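Local atomic coordinates of probable endonuclease 4 (Thermotoga maritima, PDB entry 4HNO), a protein that probably cleaves phosphodiester bonds at apurinic or apyrimidinic sites in DNA during base excision repair, using a cluster of three bound metal ions. Residues T119-G124 with L160-K165; R127-L132 with R167-Q172; I241-F246 with I282-I287; E196-L201 with F250-I255; I7-P12 with E269-D274. All coordinates share one frame; numbering follows the deposited sequence. Where two conformers were deposited one is given.

Interaction 1. Residues T119-G124 with L160-K165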
# COMPACT_ATOMS: atom_id res chain seq x y z
N THR A 119 5.34 -13.15 20.19
CA THR A 119 5.47 -14.61 20.18
C THR A 119 6.47 -15.12 19.14
O THR A 119 6.56 -16.33 18.92
CB THR A 119 4.12 -15.31 19.95
OG1 THR A 119 3.64 -15.01 18.63
CG2 THR A 119 3.10 -14.89 21.00
N GLY A 120 7.19 -14.21 18.50
CA GLY A 120 8.32 -14.59 17.68
C GLY A 120 8.16 -14.24 16.22
O GLY A 120 7.16 -14.60 15.59
N GLU A 121 9.16 -13.57 15.66
CA GLU A 121 9.18 -13.24 14.25
C GLU A 121 9.09 -14.47 13.38
O GLU A 121 8.31 -14.49 12.44
CB GLU A 121 10.43 -12.44 13.89
CG GLU A 121 10.51 -12.08 12.41
CD GLU A 121 11.85 -11.46 12.00
OE1 GLU A 121 12.43 -10.69 12.78
OE2 GLU A 121 12.32 -11.73 10.88
N GLU A 122 9.91 -15.49 13.64
CA GLU A 122 9.97 -16.64 12.75
C GLU A 122 8.63 -17.37 12.72
O GLU A 122 8.12 -17.73 11.66
CB GLU A 122 11.09 -17.60 13.17
CG GLU A 122 12.49 -17.03 13.06
CD GLU A 122 12.89 -16.21 14.28
OE1 GLU A 122 12.06 -16.03 15.20
OE2 GLU A 122 14.06 -15.76 14.33
N GLU A 123 8.06 -17.59 13.90
CA GLU A 123 6.80 -18.28 13.99
C GLU A 123 5.68 -17.43 13.38
O GLU A 123 4.77 -17.95 12.73
CB GLU A 123 6.45 -18.62 15.44
CG GLU A 123 7.49 -19.48 16.12
CD GLU A 123 8.63 -18.71 16.83
OE1 GLU A 123 9.00 -17.60 16.41
OE2 GLU A 123 9.16 -19.24 17.83
N GLY A 124 5.75 -16.11 13.56
CA GLY A 124 4.77 -15.23 12.96
C GLY A 124 4.85 -15.21 11.45
O GLY A 124 3.81 -15.24 10.79
N LEU A 160 12.61 -4.69 4.96
CA LEU A 160 12.22 -5.35 3.72
C LEU A 160 12.62 -6.83 3.70
O LEU A 160 11.90 -7.64 3.11
CB LEU A 160 12.79 -4.61 2.51
CG LEU A 160 12.24 -3.20 2.31
CD1 LEU A 160 12.95 -2.53 1.14
CD2 LEU A 160 10.74 -3.19 2.07
N GLU A 161 13.71 -7.18 4.37
CA GLU A 161 14.10 -8.58 4.49
C GLU A 161 12.95 -9.46 5.02
O GLU A 161 12.83 -10.62 4.62
CB GLU A 161 15.32 -8.71 5.43
CG GLU A 161 15.70 -10.10 5.83
CD GLU A 161 16.25 -10.91 4.71
OE1 GLU A 161 16.75 -10.32 3.72
OE2 GLU A 161 16.22 -12.16 4.82
N GLN A 162 12.16 -8.93 5.94
CA GLN A 162 11.06 -9.71 6.50
C GLN A 162 9.99 -9.99 5.44
O GLN A 162 9.40 -11.07 5.40
CB GLN A 162 10.47 -8.98 7.70
CG GLN A 162 11.44 -8.89 8.86
CD GLN A 162 11.16 -7.73 9.77
OE1 GLN A 162 10.22 -6.97 9.57
NE2 GLN A 162 12.04 -7.52 10.73
N LEU A 163 9.73 -9.01 4.57
CA LEU A 163 8.79 -9.21 3.48
C LEU A 163 9.32 -10.27 2.52
O LEU A 163 8.55 -11.08 2.00
CB LEU A 163 8.51 -7.91 2.72
CG LEU A 163 8.08 -6.73 3.55
CD1 LEU A 163 7.72 -5.57 2.64
CD2 LEU A 163 6.90 -7.05 4.45
N LYS A 164 10.63 -10.25 2.26
CA LYS A 164 11.25 -11.25 1.41
C LYS A 164 11.13 -12.64 2.03
O LYS A 164 10.85 -13.62 1.33
CB LYS A 164 12.73 -10.88 1.17
CG LYS A 164 13.53 -11.89 0.40
CD LYS A 164 14.14 -13.03 1.21
CE LYS A 164 15.01 -12.57 2.33
NZ LYS A 164 15.88 -13.70 2.79
N LYS A 165 11.33 -12.76 3.33
CA LYS A 165 11.23 -14.06 3.97
C LYS A 165 9.83 -14.64 3.78
O LYS A 165 9.68 -15.83 3.53
CB LYS A 165 11.59 -13.97 5.45
CG LYS A 165 13.07 -13.84 5.74
CD LYS A 165 13.34 -13.79 7.24
CE LYS A 165 14.79 -14.00 7.58
NZ LYS A 165 15.62 -12.81 7.28
O HOH W 1 14.34 -11.00 9.24
O HOH W 2 14.40 -9.48 11.47
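Glu121 OE2 accepts a hydrogen bond of 2.7 Å from water 1, which in turn accepts one from Lys165 NZ at 3.0 Å, so the carboxylate and the ammonium group meet through solvent. The second carboxylate oxygen works the same way: water 2 donates to Glu121 OE1 at 2.7 Å and receives Gln162 NE2 at 3.2 Å. No direct hydrogen bond joins the two segments. With CG anti to the backbone N (chi1 179°) and the chain extended beyond it, Glu121 reaches across to Gln162, the two side chains crossing at about a right angle. Its OE2 rests against the aliphatic part of Gln162, 3.6 Å from CG, while carboxylate and amide planes are turned 65° apart. In the conformer given, Gln162 OE1 accepts the backbone N-H groups of Gly157 and Lys159, which is consistent with NE2 being turned toward water 2. Glu121 starts helix 121-136, with Gly120 as N-cap, and Gln162 lies in the first turns of helix 160-169. These are successive outer helices of the TIM barrel, joined here near their N-terminal ends, and Leu160 carries the packing on to helix 195-208.

Interaction 2. Residues R127-L132 with R167-Q172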
# COMPACT_ATOMS: atom_id res chain seq x y z
N ARG A 127 3.14 -18.23 10.18
CA ARG A 127 1.68 -18.09 10.21
C ARG A 127 1.20 -17.22 9.06
O ARG A 127 0.14 -17.51 8.48
CB ARG A 127 1.19 -17.54 11.56
CG ARG A 127 1.29 -18.54 12.70
CD ARG A 127 0.58 -18.08 13.96
NE ARG A 127 1.18 -16.91 14.55
CZ ARG A 127 2.13 -16.92 15.48
NH1 ARG A 127 2.56 -15.77 15.98
NH2 ARG A 127 2.65 -18.08 15.93
N ILE A 128 1.93 -16.17 8.74
CA ILE A 128 1.56 -15.30 7.62
C ILE A 128 1.61 -16.12 6.32
O ILE A 128 0.70 -16.06 5.50
CB ILE A 128 2.45 -14.08 7.52
CG1 ILE A 128 2.27 -13.17 8.73
CG2 ILE A 128 2.15 -13.31 6.23
CD1 ILE A 128 3.39 -12.16 8.88
N VAL A 129 2.69 -16.87 6.12
CA VAL A 129 2.83 -17.70 4.94
C VAL A 129 1.69 -18.70 4.84
O VAL A 129 1.08 -18.87 3.78
CB VAL A 129 4.19 -18.42 4.96
CG1 VAL A 129 4.27 -19.47 3.88
CG2 VAL A 129 5.33 -17.39 4.81
N ARG A 130 1.37 -19.36 5.95
CA ARG A 130 0.30 -20.34 5.95
C ARG A 130 -1.02 -19.66 5.54
O ARG A 130 -1.81 -20.21 4.78
CB ARG A 130 0.20 -20.99 7.34
CG ARG A 130 -0.78 -22.14 7.42
CD ARG A 130 -0.79 -22.78 8.80
NE ARG A 130 -1.61 -23.98 8.77
CZ ARG A 130 -1.68 -24.88 9.73
NH1 ARG A 130 -0.97 -24.75 10.84
NH2 ARG A 130 -2.47 -25.94 9.58
N GLY A 131 -1.27 -18.48 6.09
CA GLY A 131 -2.48 -17.75 5.77
C GLY A 131 -2.54 -17.30 4.32
O GLY A 131 -3.58 -17.45 3.66
N LEU A 132 -1.43 -16.75 3.83
CA LEU A 132 -1.37 -16.37 2.43
C LEU A 132 -1.57 -17.56 1.51
O LEU A 132 -2.24 -17.45 0.49
CB LEU A 132 -0.06 -15.67 2.11
CG LEU A 132 0.10 -14.28 2.71
CD1 LEU A 132 1.51 -13.76 2.45
CD2 LEU A 132 -0.95 -13.31 2.18
N ARG A 167 7.55 -13.71 1.35
CA ARG A 167 7.25 -13.93 -0.04
C ARG A 167 7.91 -15.20 -0.56
O ARG A 167 7.31 -15.99 -1.30
CB ARG A 167 7.69 -12.73 -0.88
CG ARG A 167 7.49 -12.97 -2.36
CD ARG A 167 7.67 -11.70 -3.20
NE ARG A 167 7.35 -12.04 -4.55
CZ ARG A 167 8.19 -12.57 -5.42
NH1 ARG A 167 9.47 -12.65 -5.14
NH2 ARG A 167 7.72 -12.97 -6.59
N ASP A 168 9.16 -15.42 -0.18
CA ASP A 168 9.92 -16.52 -0.75
C ASP A 168 9.39 -17.89 -0.29
O ASP A 168 9.68 -18.89 -0.93
CB ASP A 168 11.40 -16.35 -0.45
CG ASP A 168 12.06 -15.27 -1.30
OD1 ASP A 168 11.38 -14.68 -2.18
OD2 ASP A 168 13.26 -15.01 -1.09
N LEU A 169 8.59 -17.92 0.77
CA LEU A 169 8.01 -19.17 1.25
C LEU A 169 6.61 -19.44 0.70
O LEU A 169 6.14 -20.56 0.84
CB LEU A 169 7.94 -19.16 2.78
CG LEU A 169 9.29 -19.34 3.49
CD1 LEU A 169 9.16 -18.94 4.95
CD2 LEU A 169 9.76 -20.79 3.38
N VAL A 170 5.93 -18.46 0.14
CA VAL A 170 4.56 -18.63 -0.33
C VAL A 170 4.52 -19.45 -1.62
O VAL A 170 5.36 -19.27 -2.50
CB VAL A 170 3.91 -17.24 -0.53
CG1 VAL A 170 2.58 -17.29 -1.26
CG2 VAL A 170 3.74 -16.56 0.81
N ASP A 171 3.53 -20.33 -1.74
CA ASP A 171 3.46 -21.20 -2.92
C ASP A 171 3.32 -20.38 -4.21
O ASP A 171 4.06 -20.57 -5.18
CB ASP A 171 2.27 -22.15 -2.82
CG ASP A 171 2.31 -23.12 -1.68
OD1 ASP A 171 3.39 -23.46 -1.21
OD2 ASP A 171 1.20 -23.58 -1.29
N GLN A 172 2.40 -19.44 -4.21
CA GLN A 172 2.11 -18.62 -5.40
C GLN A 172 2.80 -17.28 -5.29
O GLN A 172 2.18 -16.22 -5.22
CB GLN A 172 0.60 -18.47 -5.61
CG GLN A 172 -0.04 -19.81 -5.94
CD GLN A 172 -1.45 -19.69 -6.44
OE1 GLN A 172 -1.74 -18.92 -7.37
NE2 GLN A 172 -2.35 -20.44 -5.86
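In the outer helical layer of the TIM barrel, Val129 of helix 121-136 packs against Leu169 and Val170, where helix 160-169 runs out into a loop. Both methyls of Val129 straddle the base of Leu169: CG1 and CG2 each lie 3.8 Å from Leu169 CB. Val129 CG1, anti to the backbone N (chi1 170°), also comes within 3.7 Å of the carbonyl oxygen Leu169 O, so it touches backbone as well as side chain. Val129 CG2 also reaches one branch of the leucine, 4.1 Å from Leu169 CD1. One helical turn on, Leu132 meets the next residue of the loop. Its CD1 is 3.9 Å from Val170 CG2 and its CB 4.1 Å from the same methyl, the two side chains crossing at about a right angle. Val170 CG2 therefore sits between Leu132 and Val129, whose CG1 is 4.3 Å away. No hydrogen bond crosses the contact, whose side chains are all apolar; polar bonds flank it: Asn133 accepts Asp171 N, and Asn137 pairs with both Asp171 and Gln172. Ile166 of helix 160-169 continues the seam against Ile128, Val129 and Leu132, and beneath it Ile128 and Leu132 rest on strand 108-115 of the barrel.

Interaction 3. Residues I241-F246 with I282-I287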
# COMPACT_ATOMS: atom_id res chain seq x y z
N ILE A 241 10.62 14.22 6.27
CA ILE A 241 11.16 13.94 4.94
C ILE A 241 11.29 15.27 4.19
O ILE A 241 12.37 15.64 3.72
CB ILE A 241 10.33 12.88 4.19
CG1 ILE A 241 10.36 11.57 4.99
CG2 ILE A 241 10.87 12.71 2.78
CD1 ILE A 241 9.44 10.49 4.46
N GLY A 242 10.19 16.01 4.14
CA GLY A 242 10.22 17.39 3.72
C GLY A 242 10.31 17.57 2.22
O GLY A 242 10.41 16.63 1.44
N GLU A 243 10.26 18.83 1.80
CA GLU A 243 10.36 19.12 0.38
C GLU A 243 11.70 18.67 -0.18
O GLU A 243 11.76 18.09 -1.25
CB GLU A 243 10.13 20.61 0.09
CG GLU A 243 8.74 21.11 0.44
CD GLU A 243 8.48 22.51 -0.09
OE1 GLU A 243 9.43 23.13 -0.62
OE2 GLU A 243 7.33 22.98 0.02
N GLU A 244 12.77 18.91 0.57
CA GLU A 244 14.09 18.55 0.08
C GLU A 244 14.26 17.04 -0.01
O GLU A 244 14.88 16.53 -0.94
CB GLU A 244 15.18 19.16 0.97
CG GLU A 244 15.15 20.69 1.00
CD GLU A 244 16.43 21.34 1.47
OE1 GLU A 244 17.36 20.63 1.90
OE2 GLU A 244 16.50 22.58 1.40
N GLY A 245 13.73 16.32 0.97
CA GLY A 245 13.83 14.87 0.96
C GLY A 245 13.03 14.24 -0.16
O GLY A 245 13.50 13.35 -0.87
N PHE A 246 11.79 14.70 -0.34
CA PHE A 246 11.00 14.19 -1.42
C PHE A 246 11.61 14.54 -2.78
O PHE A 246 11.54 13.74 -3.70
CB PHE A 246 9.53 14.61 -1.32
CG PHE A 246 8.74 13.77 -0.37
CD1 PHE A 246 8.19 14.31 0.77
CD2 PHE A 246 8.58 12.42 -0.60
CE1 PHE A 246 7.48 13.53 1.67
CE2 PHE A 246 7.88 11.63 0.30
CZ PHE A 246 7.34 12.19 1.43
N ILE A 282 8.63 18.98 -7.74
CA ILE A 282 9.27 18.60 -9.00
C ILE A 282 9.72 19.83 -9.81
O ILE A 282 10.82 19.85 -10.36
CB ILE A 282 8.31 17.70 -9.82
CG1 ILE A 282 8.17 16.33 -9.13
CG2 ILE A 282 8.80 17.53 -11.25
CD1 ILE A 282 7.06 15.45 -9.70
N GLU A 283 8.87 20.85 -9.85
CA GLU A 283 9.18 22.07 -10.59
C GLU A 283 10.29 22.89 -9.91
O GLU A 283 11.27 23.27 -10.55
CB GLU A 283 7.91 22.91 -10.77
CG GLU A 283 8.13 24.21 -11.53
CD GLU A 283 6.89 24.67 -12.26
OE1 GLU A 283 5.78 24.20 -11.92
OE2 GLU A 283 7.02 25.50 -13.19
N LYS A 284 10.12 23.14 -8.62
CA LYS A 284 11.04 23.98 -7.85
C LYS A 284 12.47 23.43 -7.82
O LYS A 284 13.43 24.19 -7.88
CB LYS A 284 10.53 24.13 -6.41
CG LYS A 284 11.54 24.76 -5.46
CD LYS A 284 10.93 25.07 -4.11
CE LYS A 284 12.00 25.53 -3.12
NZ LYS A 284 11.42 25.89 -1.80
N PHE A 285 12.58 22.11 -7.70
CA PHE A 285 13.88 21.46 -7.59
C PHE A 285 14.43 21.00 -8.94
O PHE A 285 15.51 20.40 -9.01
CB PHE A 285 13.83 20.31 -6.58
CG PHE A 285 13.72 20.78 -5.16
CD1 PHE A 285 12.49 21.03 -4.58
CD2 PHE A 285 14.86 20.98 -4.40
CE1 PHE A 285 12.40 21.47 -3.29
CE2 PHE A 285 14.77 21.43 -3.10
CZ PHE A 285 13.54 21.68 -2.54
N GLY A 286 13.71 21.30 -10.02
CA GLY A 286 14.19 21.04 -11.37
C GLY A 286 14.36 19.56 -11.65
O GLY A 286 15.31 19.14 -12.31
N ILE A 287 13.44 18.75 -11.15
CA ILE A 287 13.54 17.31 -11.29
C ILE A 287 13.11 16.86 -12.67
O ILE A 287 12.03 17.22 -13.16
CB ILE A 287 12.71 16.60 -10.22
CG1 ILE A 287 13.27 16.93 -8.84
CG2 ILE A 287 12.71 15.09 -10.45
CD1 ILE A 287 12.37 16.49 -7.72
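The Phe285 ring reaches across to the first turn of helix 242-250, where it touches Glu243 and Glu244. Its CE1 lies 4.0 Å from the backbone Glu243 O and 4.2 Å from Glu243 CB. On the neighbouring residue it is the aliphatic part that takes the ring: the methylene Glu244 CG is 4.0 Å from Phe285 CZ and 4.2 Å from CE2. Glu244 and Phe285 cross at about a right angle, and the carboxylate and ring planes are 76° apart. Beside the ring contact runs a long salt bridge, Glu243 OE1 to Lys284 NZ at 3.6 Å. Lys284 has CG anti to the backbone N (chi1 169°) and every later torsion extended, which carries the amine straight across the gap. The other carboxylate oxygen, Glu243 OE2, is in a salt bridge with Lys277, about two turns earlier on helix 268-284; in the conformer given, the acid lies between two lysines. In the next shell Ala247 backs the Phe285 ring, and Asp221 accepts the N-H groups of Ile241 and Gly242 where helix 242-250 starts. Gly286, at positive phi, turns the chain with Gly286 N bonded to Glu283 O and Ile287 N to Ile282 O. These two return bonds make a Schellman motif, which ends the last helix of the barrel, helix 268-284, right beside Phe285.

Interaction 4. Residues E196-L201 with F250-I255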
# COMPACT_ATOMS: atom_id res chain seq x y z
N GLU A 196 22.08 8.65 -1.50
CA GLU A 196 22.70 7.37 -1.17
C GLU A 196 21.69 6.44 -0.47
O GLU A 196 21.75 5.23 -0.64
CB GLU A 196 23.94 7.54 -0.31
CG GLU A 196 25.08 8.26 -1.02
CD GLU A 196 24.91 9.77 -1.04
OE1 GLU A 196 24.00 10.30 -0.36
OE2 GLU A 196 25.71 10.44 -1.73
N GLY A 197 20.77 7.02 0.29
CA GLY A 197 19.72 6.26 0.94
C GLY A 197 18.72 5.70 -0.06
O GLY A 197 18.27 4.56 0.06
N VAL A 198 18.35 6.50 -1.04
CA VAL A 198 17.46 6.01 -2.08
C VAL A 198 18.13 4.92 -2.91
O VAL A 198 17.52 3.90 -3.22
CB VAL A 198 16.91 7.13 -2.97
CG1 VAL A 198 15.90 6.57 -3.98
CG2 VAL A 198 16.27 8.23 -2.14
N GLU A 199 19.40 5.12 -3.25
CA GLU A 199 20.13 4.11 -3.99
C GLU A 199 20.16 2.80 -3.21
O GLU A 199 19.96 1.73 -3.77
CB GLU A 199 21.54 4.61 -4.30
CG GLU A 199 21.56 5.72 -5.33
CD GLU A 199 22.89 6.45 -5.43
OE1 GLU A 199 23.75 6.30 -4.54
OE2 GLU A 199 23.05 7.20 -6.42
N ALA A 200 20.41 2.89 -1.90
CA ALA A 200 20.45 1.70 -1.06
C ALA A 200 19.10 1.00 -1.01
O ALA A 200 19.02 -0.23 -1.06
CB ALA A 200 20.93 2.04 0.35
N LEU A 201 18.03 1.79 -0.92
CA LEU A 201 16.68 1.24 -0.92
C LEU A 201 16.42 0.49 -2.23
O LEU A 201 15.92 -0.64 -2.22
CB LEU A 201 15.68 2.37 -0.72
CG LEU A 201 14.21 1.99 -0.87
CD1 LEU A 201 13.80 0.95 0.15
CD2 LEU A 201 13.36 3.22 -0.78
N PHE A 250 12.07 11.71 -5.56
CA PHE A 250 11.38 11.85 -6.83
C PHE A 250 12.34 11.86 -8.01
O PHE A 250 11.93 11.64 -9.14
CB PHE A 250 10.62 13.17 -6.90
CG PHE A 250 9.47 13.31 -5.92
CD1 PHE A 250 8.87 12.23 -5.31
CD2 PHE A 250 8.98 14.58 -5.65
CE1 PHE A 250 7.80 12.43 -4.46
CE2 PHE A 250 7.93 14.77 -4.80
CZ PHE A 250 7.34 13.70 -4.19
N SER A 251 13.61 12.15 -7.75
CA SER A 251 14.58 12.30 -8.84
C SER A 251 14.96 10.99 -9.49
O SER A 251 15.52 10.99 -10.58
CB SER A 251 15.83 13.03 -8.34
OG SER A 251 16.64 12.21 -7.53
N PHE A 252 14.64 9.87 -8.85
CA PHE A 252 14.98 8.56 -9.40
C PHE A 252 13.90 8.07 -10.34
O PHE A 252 12.73 7.98 -9.98
CB PHE A 252 15.18 7.56 -8.26
CG PHE A 252 16.46 7.76 -7.52
CD1 PHE A 252 16.58 8.77 -6.58
CD2 PHE A 252 17.56 6.98 -7.80
CE1 PHE A 252 17.77 8.98 -5.92
CE2 PHE A 252 18.75 7.18 -7.13
CZ PHE A 252 18.85 8.18 -6.19
N LYS A 253 14.29 7.75 -11.57
CA LYS A 253 13.34 7.25 -12.54
C LYS A 253 12.65 5.94 -12.07
O LYS A 253 11.48 5.73 -12.36
CB LYS A 253 14.01 7.06 -13.90
CG LYS A 253 14.29 8.38 -14.62
CD LYS A 253 13.00 9.10 -15.02
CE LYS A 253 13.28 10.33 -15.86
NZ LYS A 253 12.10 11.24 -15.90
N GLU A 254 13.38 5.10 -11.33
CA GLU A 254 12.81 3.87 -10.80
C GLU A 254 11.61 4.17 -9.89
O GLU A 254 10.64 3.42 -9.86
CB GLU A 254 13.85 3.07 -10.01
CG GLU A 254 15.02 2.56 -10.84
CD GLU A 254 16.20 3.53 -10.90
OE1 GLU A 254 16.04 4.74 -10.62
OE2 GLU A 254 17.29 3.06 -11.23
N ILE A 255 11.70 5.27 -9.16
CA ILE A 255 10.63 5.71 -8.27
C ILE A 255 9.47 6.32 -9.06
O ILE A 255 8.30 6.03 -8.81
CB ILE A 255 11.19 6.68 -7.21
CG1 ILE A 255 12.24 5.97 -6.32
CG2 ILE A 255 10.10 7.30 -6.38
CD1 ILE A 255 11.71 4.79 -5.54
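Phe252 and Val198 supply most of the buried surface, with Glu199 next. Val198 CG1 stands over one face of the Phe252 ring in a CH-pi contact, 3.7 Å from the ring centroid and 19° off the ring normal. Val198 CG1 is displaced toward the rim, 3.5 Å from Phe252 CD1 and 3.6 Å from CE1. Val198 CB also comes close, 3.6 Å from Phe252 CE1; the two side chains reach out from opposite directions, and the methyl ends over the ring face. What brings CG1 there is its place anti to the backbone N (chi1 -176°). Glu199 approaches the far end of the ring, where Glu199 CG is 3.6 Å from Phe252 CE2 and 3.8 Å from CZ. Its side chain crosses the phenylalanine at about a right angle; the touching atom is the methylene CG, and the carboxylate plane stands 89° from the ring plane. Ile255 adds a looser contact, its CG1 4.4 Å from Val198 CG1, deeper in the interface. Phe252 is also the N-cap residue of helix 253-256, so the aromatic group projects from the turn between two short helices. That turn leans on helix 195-208, whose Leu202 touches Phe252, Glu254 and Ile255. Val198 also packs on Val248 of helix 242-250, and Phe250, stacked with Trp260, turns to helix 268-284.

Interaction 5. Residues I7-P12 with E269-D274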
# COMPACT_ATOMS: atom_id res chain seq x y z
N ILE A 7 0.03 9.20 -9.82
CA ILE A 7 -0.20 9.74 -8.50
C ILE A 7 -1.68 9.76 -8.16
O ILE A 7 -2.53 9.96 -9.03
CB ILE A 7 0.42 11.15 -8.35
CG1 ILE A 7 0.35 11.63 -6.91
CG2 ILE A 7 -0.23 12.15 -9.30
CD1 ILE A 7 1.28 12.81 -6.61
N GLY A 8 -1.97 9.52 -6.90
CA GLY A 8 -3.31 9.66 -6.39
C GLY A 8 -3.29 9.51 -4.88
O GLY A 8 -2.26 9.75 -4.25
N ALA A 9 -4.43 9.13 -4.32
CA ALA A 9 -4.59 9.07 -2.88
C ALA A 9 -5.48 7.91 -2.49
O ALA A 9 -6.16 7.30 -3.33
CB ALA A 9 -5.20 10.37 -2.36
N HIS A 10 -5.48 7.60 -1.20
CA HIS A 10 -6.49 6.75 -0.62
C HIS A 10 -7.81 7.53 -0.65
O HIS A 10 -7.88 8.65 -0.16
CB HIS A 10 -6.10 6.37 0.80
CG HIS A 10 -7.00 5.31 1.32
ND1 HIS A 10 -6.70 3.98 1.20
CD2 HIS A 10 -8.27 5.38 1.78
CE1 HIS A 10 -7.72 3.27 1.64
NE2 HIS A 10 -8.68 4.10 2.00
N MET A 11 -8.82 6.92 -1.25
CA MET A 11 -10.08 7.58 -1.53
C MET A 11 -11.21 6.96 -0.75
O MET A 11 -11.26 5.74 -0.60
CB MET A 11 -10.43 7.45 -3.02
CG MET A 11 -9.35 7.94 -3.97
SD MET A 11 -8.92 9.68 -3.80
CE MET A 11 -10.42 10.42 -4.51
N PRO A 12 -12.18 7.77 -0.31
CA PRO A 12 -13.32 7.22 0.42
C PRO A 12 -14.29 6.47 -0.50
O PRO A 12 -14.52 6.85 -1.65
CB PRO A 12 -13.99 8.46 0.99
CG PRO A 12 -13.59 9.56 0.07
CD PRO A 12 -12.22 9.23 -0.39
N GLU A 269 -9.78 17.05 -0.37
CA GLU A 269 -9.28 18.41 -0.58
C GLU A 269 -7.81 18.56 -0.16
O GLU A 269 -7.02 19.19 -0.87
CB GLU A 269 -10.14 19.44 0.14
CG GLU A 269 -11.56 19.54 -0.41
CD GLU A 269 -12.45 18.41 0.07
OE1 GLU A 269 -13.36 18.00 -0.68
OE2 GLU A 269 -12.23 17.92 1.20
N GLU A 270 -7.44 17.98 0.97
CA GLU A 270 -6.05 18.01 1.41
C GLU A 270 -5.18 17.20 0.46
O GLU A 270 -4.04 17.55 0.18
CB GLU A 270 -5.92 17.46 2.83
CG GLU A 270 -6.43 18.41 3.92
CD GLU A 270 -7.94 18.53 3.94
OE1 GLU A 270 -8.45 19.57 4.40
OE2 GLU A 270 -8.63 17.58 3.51
N HIS A 271 -5.73 16.09 -0.04
CA HIS A 271 -4.98 15.28 -0.98
C HIS A 271 -4.77 16.00 -2.30
O HIS A 271 -3.70 15.88 -2.89
CB HIS A 271 -5.62 13.90 -1.13
CG HIS A 271 -5.50 13.10 0.12
ND1 HIS A 271 -6.43 12.15 0.50
CD2 HIS A 271 -4.58 13.14 1.11
CE1 HIS A 271 -6.07 11.62 1.66
NE2 HIS A 271 -4.95 12.21 2.05
N ALA A 272 -5.76 16.77 -2.76
CA ALA A 272 -5.56 17.59 -3.93
C ALA A 272 -4.40 18.58 -3.71
O ALA A 272 -3.58 18.81 -4.60
CB ALA A 272 -6.86 18.34 -4.28
N GLU A 273 -4.35 19.17 -2.52
CA GLU A 273 -3.27 20.08 -2.20
C GLU A 273 -1.93 19.36 -2.20
O GLU A 273 -0.93 19.91 -2.66
CB GLU A 273 -3.52 20.75 -0.85
CG GLU A 273 -4.63 21.78 -0.86
CD GLU A 273 -4.93 22.34 0.53
OE1 GLU A 273 -4.25 21.94 1.50
OE2 GLU A 273 -5.84 23.19 0.64
N ASP A 274 -1.90 18.14 -1.66
CA ASP A 274 -0.66 17.38 -1.62
C ASP A 274 -0.19 17.02 -3.03
O ASP A 274 1.01 17.03 -3.29
CB ASP A 274 -0.77 16.14 -0.72
CG ASP A 274 -0.57 16.47 0.78
OD1 ASP A 274 -0.72 17.67 1.14
OD2 ASP A 274 -0.30 15.53 1.59
O HOH W 3 -8.68 11.36 -0.63
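Ala9, on the first strand of the TIM barrel, presses its methyl against His271 of helix 268-284, the helix that closes the ring of outer helices. This is the tight part of the contact: Ala9 CB lies 3.6 Å from His271 ND1, 3.7 Å from CG and 3.8 Å from CB, so the methyl fits against the near half of the imidazole and its stem. Having CG anti to the carbonyl carbon (chi1 -67°) swings the ring out from the helix toward the strand. On its far side the ring is held by His271 NE2, which is hydrogen-bonded to Thr264 O, and Ile27 packs against both His271 and Ala9. Toward the strand's C-terminal end the packing is looser. His271 ND1 and His10 O are 3.8 Å apart, and a water bridges them. The side chain of His10 belongs to the active-site neighbourhood: ND1 is paired with Gln33 NE2, the ring meets Phe35 edge-to-face, and the side chain lies about 4 Å from that of the zinc ligand His72, though the bound zinc is about 8 Å away. Strand 7-10 itself pairs in parallel with strands 31-34 and 260-262, so the barrel's first and last strands meet here. Water 3 sits in the plane of the His271 ring at its edge, 2.6 Å from ND1, and donates to His10 O at 2.9 Å.

Overall arrangement
All five contacts belong to the TIM barrel, but they sample different layers. Interactions 1 and 2 join the same two helices, 121-136 and 160-169: the first is water-bridged and partly buried, the second apolar and mostly buried, and Thr119 probably hydrogen-bonds Arg127 between them. Interaction 3 is a surface contact mixing a long salt bridge with an aromatic patch. It adjoins interaction 4, where Ile287 packs on Ser251 and the chemistry is apolar packing that includes a CH-pi contact. Leu160 and Leu201 link interactions 1 and 4. Interaction 5 is buried, joins strand to helix, and lies nearest the metal site; it shares helix 268-284 with interaction 3, their centres about 18 Å apart.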